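Side-chain contacts in beta-glucanase (Podospora anserina, PDB 4LE4), which probably hydrolyses beta-glucan chains as a family 131 glycoside hydrolase and binds cellotriose: residues S15-L18 and N19-S22; G36-V40 and S41-N45; T65-N68 and T69-W72. One frame throughout, in Å; residues are numbered along the deposited sequence.

Contact 1 of 3, residues S15-L18 and N19-S22; sequences SADL and NKWS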
loop_
_atom_site.group_PDB
_atom_site.type_symbol
_atom_site.label_atom_id
_atom_site.label_comp_id
_atom_site.label_asym_id
_atom_site.label_seq_id
_atom_site.Cartn_x
_atom_site.Cartn_y
_atom_site.Cartn_z
ATOM N N SER A 15 -3.114 3.330 16.617
ATOM C CA SER A 15 -2.598 4.275 15.629
ATOM C C SER A 15 -2.125 5.595 16.229
ATOM O O SER A 15 -1.458 6.388 15.549
ATOM C CB SER A 15 -3.659 4.539 14.554
ATOM O OG SER A 15 -4.813 5.119 15.130
ATOM N N ALA A 16 -2.472 5.831 17.499
ATOM C CA ALA A 16 -2.038 7.035 18.212
ATOM C C ALA A 16 -0.519 7.062 18.277
ATOM O O ALA A 16 0.076 8.119 18.385
ATOM C CB ALA A 16 -2.604 7.056 19.654
ATOM N N ASP A 17 0.109 5.895 18.197
ATOM C CA ASP A 17 1.554 5.854 18.263
ATOM C C ASP A 17 2.207 6.535 17.058
ATOM O O ASP A 17 3.386 6.853 17.099
ATOM C CB ASP A 17 2.040 4.409 18.409
ATOM C CG ASP A 17 1.591 3.773 19.739
ATOM O OD1 ASP A 17 1.368 4.543 20.695
ATOM O OD2 ASP A 17 1.461 2.525 19.846
ATOM N N LEU A 18 1.426 6.765 15.993
ATOM C CA LEU A 18 1.951 7.419 14.819
ATOM C C LEU A 18 2.263 8.850 15.143
ATOM O O LEU A 18 3.126 9.448 14.500
ATOM C CB LEU A 18 0.947 7.376 13.656
ATOM C CG LEU A 18 0.786 5.998 13.003
ATOM C CD1 LEU A 18 -0.377 6.068 11.998
ATOM C CD2 LEU A 18 2.069 5.572 12.318
ATOM N N ASN A 19 1.558 9.406 16.131
ATOM C CA ASN A 19 1.779 10.789 16.532
ATOM C C ASN A 19 3.134 10.991 17.200
ATOM O O ASN A 19 3.556 12.130 17.411
ATOM C CB ASN A 19 0.694 11.253 17.498
ATOM C CG ASN A 19 -0.643 11.498 16.820
ATOM O OD1 ASN A 19 -1.705 11.273 17.426
ATOM N ND2 ASN A 19 -0.607 11.980 15.583
ATOM N N LYS A 20 3.819 9.906 17.551
ATOM C CA LYS A 20 5.124 10.075 18.186
ATOM C C LYS A 20 6.173 10.573 17.191
ATOM O O LYS A 20 7.208 11.119 17.575
ATOM C CB LYS A 20 5.599 8.763 18.797
ATOM C CG LYS A 20 4.735 8.257 19.934
ATOM C CD LYS A 20 5.207 6.861 20.344
ATOM C CE LYS A 20 4.388 6.303 21.496
ATOM N NZ LYS A 20 4.972 5.011 21.969
ATOM N N TRP A 21 5.895 10.402 15.907
ATOM C CA TRP A 21 6.831 10.823 14.872
ATOM C C TRP A 21 6.678 12.295 14.535
ATOM O O TRP A 21 5.566 12.813 14.514
ATOM C CB TRP A 21 6.594 10.009 13.606
ATOM C CG TRP A 21 7.599 10.275 12.534
ATOM C CD1 TRP A 21 8.731 9.559 12.283
ATOM C CD2 TRP A 21 7.557 11.317 11.549
ATOM N NE1 TRP A 21 9.391 10.086 11.211
ATOM C CE2 TRP A 21 8.699 11.164 10.737
ATOM C CE3 TRP A 21 6.664 12.363 11.275
ATOM C CZ2 TRP A 21 8.978 12.017 9.660
ATOM C CZ3 TRP A 21 6.942 13.212 10.209
ATOM C CH2 TRP A 21 8.092 13.032 9.415
ATOM N N SER A 22 7.808 12.957 14.273
ATOM C CA SER A 22 7.830 14.369 13.876
ATOM C C SER A 22 9.122 14.596 13.119
ATOM O O SER A 22 10.061 13.812 13.237
ATOM C CB SER A 22 7.798 15.309 15.091
ATOM O OG SER A 22 9.037 15.272 15.766
#
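Asp17 and Lys20 run side by side, pointing the same way, one turn apart on a short 3-10 helix in the loop between strand 2-6 and strand 30-34. Each has its CG anti to its own carbonyl carbon (chi1 -65° in both), and beyond CG the lysine chain is fully extended, which carries its far end alongside the carboxylate. What touches is mostly methylene: Lys20 CE comes 3.6 Å from Asp17 OD1, while NZ stops 3.9 Å from that oxygen, a long salt bridge. On the way, Lys20 CG passes 3.4 Å from Asp17 O. The other carboxylate oxygen, OD2, is turned back to the backbone N-H of Thr13.

Leu18 departs in another direction and packs on Met12 and on Tyr30 and Tyr32 of strand 30-34. Asn19 CB lies 3.3 Å from Ala16 O, and its side chain reaches Tyr32 and Val40. Trp21 swings its indole away from the helix to meet Trp23 edge-to-face, and its NE1 bonds Gln85.

The backbone carries the rest through three successive i to i+3 bonds, the 3-10 pattern: Asn19 N to Ala16 O (3.0 Å), Lys20 N to Asp17 O (3.1 Å) and Trp21 N to Leu18 O (3.2 Å). With Lys20 exposed and its ammonium so far from OD1, the ion pair probably contributes little; OD2, bonded to Thr13 N, is the carboxylate oxygen with the definite hydrogen bond.

Contact 2 of 3, residues G36-V40 and S41-N45; sequences GSSPV and SAYVN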
loop_
_atom_site.group_PDB
_atom_site.type_symbol
_atom_site.label_atom_id
_atom_site.label_comp_id
_atom_site.label_asym_id
_atom_site.label_seq_id
_atom_site.Cartn_x
_atom_site.Cartn_y
_atom_site.Cartn_z
ATOM N N GLY A 36 -4.847 14.824 6.167
ATOM C CA GLY A 36 -5.619 16.049 6.259
ATOM C C GLY A 36 -5.561 16.722 7.614
ATOM O O GLY A 36 -4.731 16.388 8.458
ATOM N N SER A 37 -6.498 17.638 7.834
ATOM C CA SER A 37 -6.557 18.432 9.048
ATOM C C SER A 37 -7.102 17.749 10.311
ATOM O O SER A 37 -6.962 18.297 11.398
ATOM C CB SER A 37 -7.363 19.717 8.756
ATOM O OG SER A 37 -8.711 19.406 8.422
ATOM N N SER A 38 -7.713 16.578 10.192
ATOM C CA SER A 38 -8.238 15.890 11.382
ATOM C C SER A 38 -7.162 15.090 12.126
ATOM O O SER A 38 -6.038 14.947 11.645
ATOM C CB SER A 38 -9.374 14.937 10.995
ATOM O OG SER A 38 -10.419 15.610 10.313
ATOM N N PRO A 39 -7.490 14.587 13.336
ATOM C CA PRO A 39 -6.570 13.792 14.161
ATOM C C PRO A 39 -6.360 12.432 13.497
ATOM O O PRO A 39 -7.161 12.014 12.653
ATOM C CB PRO A 39 -7.320 13.670 15.492
ATOM C CG PRO A 39 -8.091 14.986 15.562
ATOM C CD PRO A 39 -8.648 15.041 14.141
ATOM N N VAL A 40 -5.319 11.724 13.899
ATOM C CA VAL A 40 -5.022 10.449 13.250
ATOM C C VAL A 40 -6.170 9.434 13.265
ATOM O O VAL A 40 -6.369 8.733 12.286
ATOM C CB VAL A 40 -3.723 9.816 13.852
ATOM C CG1 VAL A 40 -3.961 9.388 15.319
ATOM C CG2 VAL A 40 -3.276 8.597 13.013
ATOM N N SER A 41 -6.950 9.362 14.351
ATOM C CA SER A 41 -8.037 8.389 14.393
ATOM C C SER A 41 -9.118 8.600 13.325
ATOM O O SER A 41 -9.970 7.733 13.104
ATOM C CB SER A 41 -8.648 8.318 15.805
ATOM O OG SER A 41 -9.246 9.535 16.154
ATOM N N ALA A 42 -9.077 9.735 12.635
ATOM C CA ALA A 42 -10.006 9.940 11.529
ATOM C C ALA A 42 -9.506 9.197 10.278
ATOM O O ALA A 42 -10.300 8.861 9.392
ATOM C CB ALA A 42 -10.107 11.421 11.185
ATOM N N TYR A 43 -8.190 8.960 10.220
ATOM C CA TYR A 43 -7.566 8.357 9.038
ATOM C C TYR A 43 -6.921 6.974 9.154
ATOM O O TYR A 43 -6.861 6.231 8.176
ATOM C CB TYR A 43 -6.495 9.327 8.511
ATOM C CG TYR A 43 -6.942 10.737 8.375
ATOM C CD1 TYR A 43 -8.037 11.065 7.596
ATOM C CD2 TYR A 43 -6.211 11.776 8.988
ATOM C CE1 TYR A 43 -8.398 12.393 7.420
ATOM C CE2 TYR A 43 -6.574 13.093 8.818
ATOM C CZ TYR A 43 -7.662 13.391 8.031
ATOM O OH TYR A 43 -8.004 14.705 7.854
ATOM N N VAL A 44 -6.441 6.622 10.339
ATOM C CA VAL A 44 -5.776 5.352 10.492
ATOM C C VAL A 44 -6.235 4.718 11.813
ATOM O O VAL A 44 -6.196 5.368 12.838
ATOM C CB VAL A 44 -4.249 5.549 10.554
ATOM C CG1 VAL A 44 -3.556 4.170 10.518
ATOM C CG2 VAL A 44 -3.767 6.406 9.368
ATOM N N ASN A 45 -6.672 3.472 11.759
ATOM C CA ASN A 45 -7.097 2.765 12.970
ATOM C C ASN A 45 -6.613 1.342 12.864
ATOM O O ASN A 45 -6.712 0.735 11.801
ATOM C CB ASN A 45 -8.623 2.797 13.119
ATOM C CG ASN A 45 -9.146 4.183 13.418
ATOM O OD1 ASN A 45 -9.562 4.924 12.516
ATOM N ND2 ASN A 45 -9.109 4.557 14.684
#
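Tyr43 reaches back to Ser38 because its CG stands anti to its own carbonyl carbon (chi1 -48°), which lays the ring alongside residues 36-39 and brings its hydroxyl to the backbone of Ser38. OH accepts the N-H of Ser38 at 3.0 Å, in a fairly straight bond (159°). It also sits 3.2 Å from Gly36 CA, where there is no side chain to obstruct it. One ring face is met by the Ala42 methyl, with CB 4.1 Å above the plane and over the ring centre; Ser38 CB touches the same methyl, at 3.6 Å from Ala42 CB.

The ten residues belong to the connection that leaves strand 30-34 in one sheet of the concanavalin-like beta-sandwich and enters strand 44-47 in the other, so the tyrosine ties the incoming strand to the loop that leads into it.

Between the two ends the chain makes a tight turn. Pro39 O takes Ala42 N at 3.0 Å, and Val40 O accepts from two N-H groups, those of Tyr43 N (2.8 Å) and Val44 N (2.9 Å). Val40 turns CG2 anti to its backbone N, and this methyl packs on Val44 CB at 4.0 Å. Both Ser38 OG and Tyr43 OH hydrogen-bond the hydroxyl of Thr69, and Val40 packs on Leu18 and Tyr32.

Contact 3 of 3, residues T65-N68 and T69-W72; sequences TLDN and TAYW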
loop_
_atom_site.group_PDB
_atom_site.type_symbol
_atom_site.label_atom_id
_atom_site.label_comp_id
_atom_site.label_asym_id
_atom_site.label_seq_id
_atom_site.Cartn_x
_atom_site.Cartn_y
_atom_site.Cartn_z
ATOM N N THR A 65 -8.421 5.466 6.025
ATOM C CA THR A 65 -9.630 6.151 5.583
ATOM C C THR A 65 -9.456 7.499 4.897
ATOM O O THR A 65 -8.662 8.327 5.322
ATOM C CB THR A 65 -10.530 6.390 6.825
ATOM O OG1 THR A 65 -10.912 5.115 7.369
ATOM C CG2 THR A 65 -11.767 7.202 6.469
ATOM N N LEU A 66 -10.229 7.715 3.846
ATOM C CA LEU A 66 -10.244 9.002 3.186
ATOM C C LEU A 66 -11.621 9.522 3.548
ATOM O O LEU A 66 -12.625 8.820 3.336
ATOM C CB LEU A 66 -10.199 8.872 1.672
ATOM C CG LEU A 66 -8.923 8.291 1.073
ATOM C CD1 LEU A 66 -9.050 8.190 -0.477
ATOM C CD2 LEU A 66 -7.788 9.220 1.459
ATOM N N ASP A 67 -11.679 10.720 4.107
ATOM C CA ASP A 67 -12.983 11.301 4.424
ATOM C C ASP A 67 -13.027 12.697 3.836
ATOM O O ASP A 67 -12.166 13.034 3.046
ATOM C CB ASP A 67 -13.258 11.290 5.937
ATOM C CG ASP A 67 -12.368 12.254 6.743
ATOM O OD1 ASP A 67 -11.650 13.103 6.169
ATOM O OD2 ASP A 67 -12.416 12.160 7.997
ATOM N N ASN A 68 -14.007 13.522 4.214
ATOM C CA ASN A 68 -14.092 14.847 3.621
ATOM C C ASN A 68 -12.954 15.790 3.939
ATOM O O ASN A 68 -12.795 16.816 3.271
ATOM C CB ASN A 68 -15.409 15.530 3.984
ATOM C CG ASN A 68 -16.611 14.793 3.446
ATOM O OD1 ASN A 68 -16.645 14.388 2.276
ATOM N ND2 ASN A 68 -17.625 14.618 4.297
ATOM N N THR A 69 -12.139 15.444 4.934
ATOM C CA THR A 69 -11.030 16.313 5.336
ATOM C C THR A 69 -9.641 15.788 4.919
ATOM O O THR A 69 -8.622 16.383 5.269
ATOM C CB THR A 69 -10.988 16.444 6.855
ATOM O OG1 THR A 69 -10.601 15.181 7.415
ATOM C CG2 THR A 69 -12.395 16.789 7.393
ATOM N N ALA A 70 -9.621 14.678 4.199
ATOM C CA ALA A 70 -8.368 14.045 3.803
ATOM C C ALA A 70 -7.616 14.744 2.670
ATOM O O ALA A 70 -7.299 14.118 1.665
ATOM C CB ALA A 70 -8.619 12.590 3.452
ATOM N N TYR A 71 -7.307 16.023 2.874
ATOM C CA TYR A 71 -6.586 16.810 1.881
ATOM C C TYR A 71 -5.319 17.334 2.526
ATOM O O TYR A 71 -5.375 17.943 3.598
ATOM C CB TYR A 71 -7.456 17.976 1.393
ATOM C CG TYR A 71 -8.596 17.529 0.521
ATOM C CD1 TYR A 71 -8.423 17.383 -0.859
ATOM C CD2 TYR A 71 -9.829 17.196 1.074
ATOM C CE1 TYR A 71 -9.434 16.927 -1.661
ATOM C CE2 TYR A 71 -10.850 16.717 0.275
ATOM C CZ TYR A 71 -10.641 16.588 -1.095
ATOM O OH TYR A 71 -11.635 16.084 -1.890
ATOM N N TRP A 72 -4.175 17.102 1.880
ATOM C CA TRP A 72 -2.890 17.527 2.414
ATOM C C TRP A 72 -2.271 18.686 1.627
ATOM O O TRP A 72 -2.296 18.700 0.402
ATOM C CB TRP A 72 -1.895 16.353 2.391
ATOM C CG TRP A 72 -0.502 16.682 2.882
ATOM C CD1 TRP A 72 -0.144 17.089 4.150
ATOM C CD2 TRP A 72 0.716 16.627 2.123
ATOM N NE1 TRP A 72 1.226 17.288 4.212
ATOM C CE2 TRP A 72 1.767 17.013 2.981
ATOM C CE3 TRP A 72 1.016 16.293 0.787
ATOM C CZ2 TRP A 72 3.104 17.076 2.548
ATOM C CZ3 TRP A 72 2.340 16.354 0.359
ATOM C CH2 TRP A 72 3.365 16.741 1.237
#
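Hydrogen bonds converge on Asp67, whose OD1 is gripped twice by Thr69. Thr69 OG1 donates to Asp67 OD1 at 2.6 Å, on the syn lone pair of that carboxylate oxygen, while Thr69 N, 2.7 Å from OD1, arrives from above the carboxylate plane, 44° out of it. Both side chains place their polar group between backbone N and carbonyl carbon (chi1 69° each), which lets them meet over the bend. An alanine in place of Asp67 removes OD1, and the Thr69 hydroxyl and N-H, left without that acceptor, would probably be less firmly fixed in the turn. In the backbone, Ala70 N bonds Asp67 O at 3.2 Å, and that carbonyl also receives Arg78.

The apolar contact is small: Leu66 CD2 lies 4.0 Å from the Ala70 methyl. At the ring, Asn68 O approaches the edge of Tyr71 in its plane, 3.6 Å from CE2, while the phenol hydroxyl bonds Asp219.

Asp67 to Ala70 form a type I beta turn reinforced by an Asx turn, OD1 of Asp67 holding the N-H two residues on, and an inverse gamma turn centred on Ala70 overlaps its end. Together they bend the chain away from the end of strand 61-66 of the sandwich.

The three contacts, a 3-10 helix and two turns, are met in series along the chain, and contact 2 stands between the others. Its centre is about 11 Å from that of contact 1 and about 8 Å from that of contact 3, whereas contacts 1 and 3 have nearest atoms about 9 Å apart and do not touch. Contact 1 meets contact 2 through Ser15 OG, 2.7 Å from Val44 O, a probable hydrogen bond. Contact 3 meets it through the adjacent strands 44-47 and 61-66, with Tyr43 O 2.8 Å from Thr65 N, and through packing of Tyr43 CE1 3.6 Å from Asp67 OD1. Contact 2 is thus bonded to each of the other two, at different residues.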